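Local coordinates for Cow rumen GH26 endo-mannanase (Metagenome, PDB 6UEH), which is an endo-beta-1,4-mannanase of glycoside hydrolase family 26 that probably hydrolyses internal linkages of mannans such as galactomannan, and carries an accessory domain, at residues A[155-160]-A[303-308]; A[174-179]-A[186-191]; A[201-206]-A[221-226]. One frame throughout, in Å; residues are numbered along the deposited sequence.

Interaction 1. Residues A[155-160]-A[303-308]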
# COMPACT_ATOMS: atom_id res chain seq x y z
N GLN A 155 6.14 -17.21 12.65
CA GLN A 155 5.48 -17.98 11.60
C GLN A 155 4.00 -18.20 11.91
O GLN A 155 3.16 -18.14 11.01
CB GLN A 155 6.19 -19.32 11.39
CG GLN A 155 5.65 -20.12 10.21
CD GLN A 155 5.72 -19.35 8.91
OE1 GLN A 155 6.79 -19.20 8.32
NE2 GLN A 155 4.58 -18.86 8.44
N LYS A 156 3.69 -18.44 13.17
CA LYS A 156 2.30 -18.62 13.59
C LYS A 156 1.51 -17.33 13.43
O LYS A 156 0.34 -17.36 13.03
CB LYS A 156 2.23 -19.12 15.04
CG LYS A 156 2.53 -20.61 15.17
CD LYS A 156 2.95 -20.99 16.59
CE LYS A 156 1.82 -20.81 17.58
NZ LYS A 156 2.24 -21.24 18.95
N LEU A 157 2.14 -16.20 13.72
CA LEU A 157 1.49 -14.90 13.52
C LEU A 157 1.21 -14.66 12.03
O LEU A 157 0.10 -14.28 11.66
CB LEU A 157 2.35 -13.76 14.08
CG LEU A 157 1.89 -12.33 13.77
CD1 LEU A 157 0.43 -12.11 14.16
CD2 LEU A 157 2.79 -11.31 14.47
N GLN A 158 2.22 -14.90 11.20
CA GLN A 158 2.07 -14.71 9.76
C GLN A 158 0.98 -15.61 9.19
O GLN A 158 0.22 -15.20 8.30
CB GLN A 158 3.40 -14.96 9.04
CG GLN A 158 3.37 -14.70 7.53
CD GLN A 158 3.45 -13.22 7.18
OE1 GLN A 158 3.01 -12.36 7.94
NE2 GLN A 158 4.03 -12.92 6.01
N ASP A 159 0.89 -16.83 9.70
CA ASP A 159 -0.12 -17.77 9.24
C ASP A 159 -1.51 -17.33 9.67
O ASP A 159 -2.47 -17.49 8.92
CB ASP A 159 0.17 -19.18 9.74
CG ASP A 159 1.23 -19.88 8.91
OD1 ASP A 159 1.33 -19.57 7.71
OD2 ASP A 159 1.95 -20.74 9.46
N TYR A 160 -1.63 -16.78 10.88
CA TYR A 160 -2.90 -16.24 11.33
C TYR A 160 -3.35 -15.11 10.41
O TYR A 160 -4.52 -15.03 10.03
CB TYR A 160 -2.83 -15.72 12.76
CG TYR A 160 -4.04 -14.86 13.10
CD1 TYR A 160 -5.26 -15.45 13.39
CD2 TYR A 160 -3.96 -13.47 13.09
CE1 TYR A 160 -6.37 -14.67 13.69
CE2 TYR A 160 -5.06 -12.69 13.38
CZ TYR A 160 -6.26 -13.30 13.68
OH TYR A 160 -7.37 -12.52 13.97
N LYS A 303 10.04 -14.23 23.41
CA LYS A 303 9.22 -14.90 22.40
C LYS A 303 8.12 -13.99 21.85
O LYS A 303 6.97 -14.41 21.70
CB LYS A 303 8.60 -16.18 22.98
CG LYS A 303 9.62 -17.21 23.41
CD LYS A 303 8.96 -18.48 23.90
CE LYS A 303 10.00 -19.54 24.25
NZ LYS A 303 10.87 -19.84 23.07
N VAL A 304 8.49 -12.75 21.55
CA VAL A 304 7.54 -11.79 20.99
C VAL A 304 7.84 -11.53 19.52
O VAL A 304 8.90 -11.02 19.17
CB VAL A 304 7.58 -10.45 21.75
CG1 VAL A 304 6.66 -9.44 21.08
CG2 VAL A 304 7.19 -10.65 23.20
N PRO A 305 6.89 -11.90 18.64
CA PRO A 305 6.99 -11.62 17.21
C PRO A 305 6.63 -10.17 16.92
O PRO A 305 5.90 -9.55 17.70
CB PRO A 305 5.96 -12.57 16.60
CG PRO A 305 4.92 -12.70 17.66
CD PRO A 305 5.66 -12.64 18.98
N LEU A 306 7.13 -9.63 15.81
CA LEU A 306 6.92 -8.23 15.48
C LEU A 306 6.79 -8.02 13.97
O LEU A 306 7.61 -8.50 13.20
CB LEU A 306 8.08 -7.38 16.02
CG LEU A 306 8.06 -5.88 15.76
CD1 LEU A 306 6.93 -5.21 16.55
CD2 LEU A 306 9.41 -5.25 16.10
N ILE A 307 5.75 -7.30 13.56
CA ILE A 307 5.67 -6.84 12.18
C ILE A 307 6.60 -5.63 12.06
O ILE A 307 6.22 -4.50 12.39
CB ILE A 307 4.24 -6.47 11.77
CG1 ILE A 307 3.30 -7.66 12.00
CG2 ILE A 307 4.20 -6.02 10.31
CD1 ILE A 307 1.83 -7.34 11.80
N PHE A 308 7.82 -5.88 11.59
CA PHE A 308 8.86 -4.87 11.58
C PHE A 308 8.88 -4.13 10.24
O PHE A 308 9.06 -4.74 9.18
CB PHE A 308 10.22 -5.52 11.86
CG PHE A 308 11.34 -4.55 12.06
CD1 PHE A 308 11.16 -3.42 12.84
CD2 PHE A 308 12.59 -4.77 11.49
CE1 PHE A 308 12.20 -2.52 13.04
CE2 PHE A 308 13.63 -3.88 11.69
CZ PHE A 308 13.43 -2.75 12.46
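L157 reaches out from helix 152-164 and sets a single methyl, CD2, between P305 and I307. Its two partners lie at the start of strand 306-309, P305 just ahead of the strand and I307 within it. The leucine meets the proline through that methyl: CD2 lies 4.0 Å from P305 CB and almost equally far, 4.1 Å, from P305 CG, so that the methyl lies against the CB-CG bond of the ring. The L157 and P305 side chains cross obliquely, and the bonds from their alpha carbons to CB point toward the opposing segments. I307 comes in differently. Its bond to CB does not aim at the helix, but with CG1 set anti to the carbonyl carbon (chi1 -56°) the ethyl branch swings nearer, and I307 CG1 approaches L157 CD2 to 4.4 Å. The leucine branch is carried toward the strand by a CG anti to the backbone N (chi1 172°). All three residues are buried and the meeting is wholly apolar and fairly loose, with the alpha carbons of L157 and P305 7.4 Å apart.

Polar side chains of the same helix are engaged elsewhere: Q155 bonds to T143 and L145, and Q158 NE2 to the carbonyl of D381. On the other segment, K303 with its positive phi ends helix 280-301 in a Schellman motif, and the chain then turns into the strand. L157 also touches I234 and I358, at the beginnings of strands 234-238 and 357-362, which pair with strand 306-309 on its two sides; helix 152-164 thus packs against the N-terminal ends of three adjacent strands of the parallel barrel.

Interaction 2. Residues A[174-179]-A[186-191]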
# COMPACT_ATOMS: atom_id res chain seq x y z
N GLN A 174 -1.35 3.50 15.74
CA GLN A 174 -0.00 3.88 16.15
C GLN A 174 -0.05 4.64 17.47
O GLN A 174 -0.88 5.54 17.63
CB GLN A 174 0.67 4.74 15.07
CG GLN A 174 2.13 5.07 15.36
CD GLN A 174 3.06 3.91 15.05
OE1 GLN A 174 2.72 3.01 14.28
NE2 GLN A 174 4.25 3.92 15.65
N GLU A 175 0.82 4.28 18.40
CA GLU A 175 0.92 4.99 19.67
C GLU A 175 1.78 6.24 19.51
O GLU A 175 2.51 6.38 18.53
CB GLU A 175 1.50 4.10 20.78
CG GLU A 175 3.01 3.88 20.68
CD GLU A 175 3.58 3.19 21.91
OE1 GLU A 175 2.80 2.78 22.79
OE2 GLU A 175 4.82 3.06 21.99
N ILE A 176 1.68 7.15 20.47
CA ILE A 176 2.38 8.42 20.42
C ILE A 176 3.90 8.23 20.49
O ILE A 176 4.38 7.21 21.00
CB ILE A 176 1.91 9.35 21.57
CG1 ILE A 176 2.35 10.80 21.34
CG2 ILE A 176 2.37 8.82 22.92
CD1 ILE A 176 1.54 11.54 20.29
N TYR A 177 4.64 9.19 19.95
CA TYR A 177 6.10 9.20 20.06
C TYR A 177 6.53 9.23 21.53
O TYR A 177 5.77 9.69 22.39
CB TYR A 177 6.69 10.40 19.32
CG TYR A 177 6.13 11.74 19.77
CD1 TYR A 177 6.66 12.40 20.87
CD2 TYR A 177 5.07 12.33 19.10
CE1 TYR A 177 6.14 13.62 21.29
CE2 TYR A 177 4.55 13.54 19.50
CZ TYR A 177 5.09 14.19 20.60
OH TYR A 177 4.57 15.40 21.00
N GLY A 178 7.73 8.74 21.80
CA GLY A 178 8.24 8.66 23.16
C GLY A 178 8.21 10.00 23.88
O GLY A 178 8.71 11.00 23.37
N GLY A 179 7.59 10.02 25.06
CA GLY A 179 7.46 11.24 25.83
C GLY A 179 6.18 12.00 25.54
O GLY A 179 5.78 12.87 26.32
N GLU A 186 -1.56 5.67 26.33
CA GLU A 186 -2.81 4.95 26.14
C GLU A 186 -3.94 5.85 25.63
O GLU A 186 -5.02 5.35 25.30
CB GLU A 186 -3.24 4.27 27.44
CG GLU A 186 -2.15 3.41 28.06
CD GLU A 186 -1.60 2.38 27.08
OE1 GLU A 186 -0.37 2.19 27.06
OE2 GLU A 186 -2.40 1.76 26.35
N LEU A 187 -3.68 7.15 25.58
CA LEU A 187 -4.70 8.15 25.22
C LEU A 187 -5.47 7.78 23.95
O LEU A 187 -6.70 7.66 23.97
CB LEU A 187 -4.06 9.53 25.05
CG LEU A 187 -4.97 10.76 25.01
CD1 LEU A 187 -4.22 11.97 25.52
CD2 LEU A 187 -5.51 11.03 23.62
N GLU A 188 -4.75 7.61 22.84
CA GLU A 188 -5.37 7.27 21.56
C GLU A 188 -6.19 5.98 21.66
O GLU A 188 -7.25 5.86 21.05
CB GLU A 188 -4.31 7.12 20.47
CG GLU A 188 -3.85 8.43 19.84
CD GLU A 188 -2.78 9.13 20.65
OE1 GLU A 188 -2.47 8.67 21.77
OE2 GLU A 188 -2.25 10.15 20.16
N PHE A 189 -5.70 5.03 22.43
CA PHE A 189 -6.33 3.72 22.53
C PHE A 189 -7.59 3.78 23.39
O PHE A 189 -8.60 3.15 23.06
CB PHE A 189 -5.33 2.71 23.07
CG PHE A 189 -4.09 2.60 22.23
CD1 PHE A 189 -3.02 3.45 22.44
CD2 PHE A 189 -4.01 1.67 21.20
CE1 PHE A 189 -1.89 3.37 21.65
CE2 PHE A 189 -2.88 1.58 20.41
CZ PHE A 189 -1.82 2.44 20.63
N GLU A 190 -7.53 4.53 24.48
CA GLU A 190 -8.71 4.70 25.33
C GLU A 190 -9.78 5.50 24.61
O GLU A 190 -10.97 5.33 24.87
CB GLU A 190 -8.33 5.38 26.65
CG GLU A 190 -7.41 4.54 27.52
CD GLU A 190 -7.99 3.18 27.83
OE1 GLU A 190 -9.08 3.12 28.45
OE2 GLU A 190 -7.38 2.16 27.45
N TYR A 191 -9.36 6.38 23.70
CA TYR A 191 -10.31 7.13 22.88
C TYR A 191 -11.13 6.18 22.01
O TYR A 191 -12.35 6.28 21.95
CB TYR A 191 -9.58 8.15 21.99
CG TYR A 191 -10.48 8.80 20.95
CD1 TYR A 191 -11.36 9.81 21.31
CD2 TYR A 191 -10.43 8.40 19.62
CE1 TYR A 191 -12.18 10.41 20.36
CE2 TYR A 191 -11.25 8.99 18.67
CZ TYR A 191 -12.12 10.00 19.04
OH TYR A 191 -12.93 10.59 18.10
O HOH W 1 -0.52 6.81 22.10
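In the loop that leaves barrel strand 169-174, E175 and I176 face F189 and E188 of the following helix, 187-196. The phenylalanine ring presents its edge to the loop: E175 CB lies near the ring plane, 3.6 Å from F189 CE1 and 3.7 Å from F189 CZ. The carbonyl O of E186 also lies in plane at the edge of this ring, while R203 makes a cation-pi contact with it. The E175 chain, with CG between the backbone N and the carbonyl carbon (chi1 75°) and extended beyond, sends its carboxylate on to salt bridges with R203 and R223, while its CB, with CA beside it, meets the aromatic.

The second meeting is of unlike groups. I176 CD1 comes within 4.0 Å of E188 OE2, the two side chains crossing at about a right angle. That oxygen has its own donor in the backbone N of G453. The other carboxylate oxygen works through a water, which accepts from I176 N at 2.8 Å and donates to E188 OE1 at 2.7 Å, tying the loop backbone to the first turn of the helix. I176 CG1 meanwhile rests over a face of the Y177 ring, toward its rim.

This is a beta-alpha loop at the C-terminal end of a TIM-barrel strand, the end on which family 26 enzymes carry their active site.

Interaction 3. Residues A[201-206]-A[221-226]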
# COMPACT_ATOMS: atom_id res chain seq x y z
N ALA A 201 -6.66 -4.24 17.29
CA ALA A 201 -5.93 -5.49 17.48
C ALA A 201 -4.43 -5.27 17.35
O ALA A 201 -3.64 -5.84 18.10
CB ALA A 201 -6.40 -6.53 16.47
N ILE A 202 -4.05 -4.43 16.39
CA ILE A 202 -2.65 -4.13 16.12
C ILE A 202 -2.25 -2.80 16.75
O ILE A 202 -2.96 -1.81 16.64
CB ILE A 202 -2.38 -4.09 14.59
CG1 ILE A 202 -2.53 -5.49 13.99
CG2 ILE A 202 -1.00 -3.52 14.29
CD1 ILE A 202 -2.37 -5.53 12.48
N ARG A 203 -1.11 -2.79 17.44
CA ARG A 203 -0.58 -1.55 17.99
C ARG A 203 0.74 -1.20 17.31
O ARG A 203 1.60 -2.06 17.14
CB ARG A 203 -0.40 -1.66 19.51
CG ARG A 203 0.11 -0.40 20.19
CD ARG A 203 -0.14 -0.45 21.69
NE ARG A 203 0.41 0.70 22.40
CZ ARG A 203 -0.07 1.17 23.55
NH1 ARG A 203 -1.13 0.61 24.11
NH2 ARG A 203 0.50 2.22 24.13
N GLY A 204 0.88 0.06 16.90
CA GLY A 204 2.07 0.51 16.22
C GLY A 204 3.05 1.19 17.15
O GLY A 204 2.67 2.03 17.97
N PHE A 205 4.32 0.81 17.04
CA PHE A 205 5.38 1.35 17.88
C PHE A 205 6.48 1.96 17.01
O PHE A 205 6.38 1.97 15.78
CB PHE A 205 5.97 0.27 18.79
CG PHE A 205 4.96 -0.43 19.65
CD1 PHE A 205 4.26 -1.53 19.18
CD2 PHE A 205 4.72 0.00 20.95
CE1 PHE A 205 3.33 -2.18 19.98
CE2 PHE A 205 3.79 -0.64 21.76
CZ PHE A 205 3.11 -1.74 21.27
N ASP A 206 7.54 2.45 17.65
CA ASP A 206 8.69 2.99 16.93
C ASP A 206 9.93 2.97 17.82
O ASP A 206 9.87 3.35 18.99
CB ASP A 206 8.42 4.42 16.45
CG ASP A 206 9.29 4.82 15.27
OD1 ASP A 206 10.52 4.95 15.45
OD2 ASP A 206 8.75 5.01 14.17
N THR A 221 9.92 -1.07 24.23
CA THR A 221 10.07 -2.52 24.30
C THR A 221 9.16 -3.13 25.36
O THR A 221 8.52 -4.16 25.11
CB THR A 221 11.53 -2.91 24.59
OG1 THR A 221 12.38 -2.36 23.58
CG2 THR A 221 11.69 -4.43 24.62
N GLU A 222 9.07 -2.50 26.52
CA GLU A 222 8.17 -2.96 27.57
C GLU A 222 6.71 -2.89 27.12
O GLU A 222 5.94 -3.82 27.37
CB GLU A 222 8.36 -2.14 28.85
CG GLU A 222 9.63 -2.48 29.63
CD GLU A 222 10.88 -1.83 29.06
OE1 GLU A 222 10.78 -1.12 28.04
OE2 GLU A 222 11.97 -2.04 29.63
N ARG A 223 6.33 -1.81 26.45
CA ARG A 223 4.95 -1.66 25.99
C ARG A 223 4.62 -2.67 24.89
O ARG A 223 3.48 -3.12 24.78
CB ARG A 223 4.68 -0.23 25.50
CG ARG A 223 4.59 0.79 26.64
CD ARG A 223 4.08 2.14 26.15
NE ARG A 223 4.92 2.69 25.09
CZ ARG A 223 6.06 3.35 25.31
NH1 ARG A 223 6.50 3.54 26.55
NH2 ARG A 223 6.76 3.81 24.28
N VAL A 224 5.61 -3.02 24.07
CA VAL A 224 5.41 -4.05 23.05
C VAL A 224 5.13 -5.40 23.72
O VAL A 224 4.21 -6.12 23.34
CB VAL A 224 6.62 -4.18 22.11
CG1 VAL A 224 6.45 -5.38 21.19
CG2 VAL A 224 6.81 -2.91 21.30
N ILE A 225 5.94 -5.72 24.72
CA ILE A 225 5.77 -6.95 25.49
C ILE A 225 4.41 -6.97 26.17
O ILE A 225 3.70 -7.98 26.14
CB ILE A 225 6.89 -7.11 26.54
CG1 ILE A 225 8.24 -7.31 25.85
CG2 ILE A 225 6.58 -8.27 27.47
CD1 ILE A 225 9.41 -7.38 26.80
N GLU A 226 4.04 -5.85 26.78
CA GLU A 226 2.76 -5.72 27.45
C GLU A 226 1.61 -5.97 26.48
O GLU A 226 0.68 -6.72 26.78
CB GLU A 226 2.63 -4.33 28.09
CG GLU A 226 1.55 -4.21 29.16
CD GLU A 226 0.16 -4.00 28.60
OE1 GLU A 226 0.05 -3.53 27.44
OE2 GLU A 226 -0.82 -4.29 29.31
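F205 of strand 202-206 lays one ring face against V224 of helix 220-230, and this pair forms the tight part of the contact. The V224 CG2 methyl stands over the middle of the ring, 3.4 Å from the F205 centroid and only 9° off its normal, a CH-pi contact of almost ideal centring. The ring also meets the helix backbone: F205 CZ lies 3.8 Å from R223 O, which approaches obliquely, while F205 CE2 is 3.9 Å from R223 CB. The 7.5 Å between F205 CA and V224 CA is bridged by a ring that leaves with CG anti to the carbonyl carbon. With leucine in place of F205, V224 CG2 is likely to lose the flat face on which it is centred, opening a gap between strand and helix.

The arginine side is looser. R203, extended from CG to NE, brings NH2 to 4.1 Å from R223 CD, and the two guanidinium planes are tilted 36° apart. The pair is gathered round an anion: both arginines reach the E175 carboxylate, R203 has a further salt bridge with E186, and R223 NH1 bonds to the carbonyl of D218. R223 is partly exposed, as is E226, whose OE1 is held by R231, whereas F205, V224 and R203 are buried.

The axes of 202-206 and 221-226 run nearly antiparallel (162°) and approach to 9.4 Å, strand and helix being the first two elements of a beta-alpha-beta unit that ends in strand 234-238. A235 of that strand touches both F205 and V224. W227 of the same helix adds to the packing on R203 and F205, and L299 of helix 280-301 closes on V224 from the next helix of the barrel.

How the interactions relate
From the N terminus, helix 152-164 opens the widest loop; interaction 1 closes it across the 142 intervening residues, tying the helix to 303-308 and strand 306-309. Within that span interactions 2 and 3 follow one another in series: the first joins the loop after strand 169-174 to helix 187-196, and the chain then enters strand 202-206, which interaction 3 ties to helix 220-230. Interactions 2 and 3 are in direct touch, salt bridges joining E175 and E186 to R203. Interaction 3 meets interaction 1 only in packing, V304 CG1 against V224 CG1 at 4.1 Å, while interactions 1 and 2 remain apart, about 8 Å between nearest atoms. All lie within the family 26 barrel.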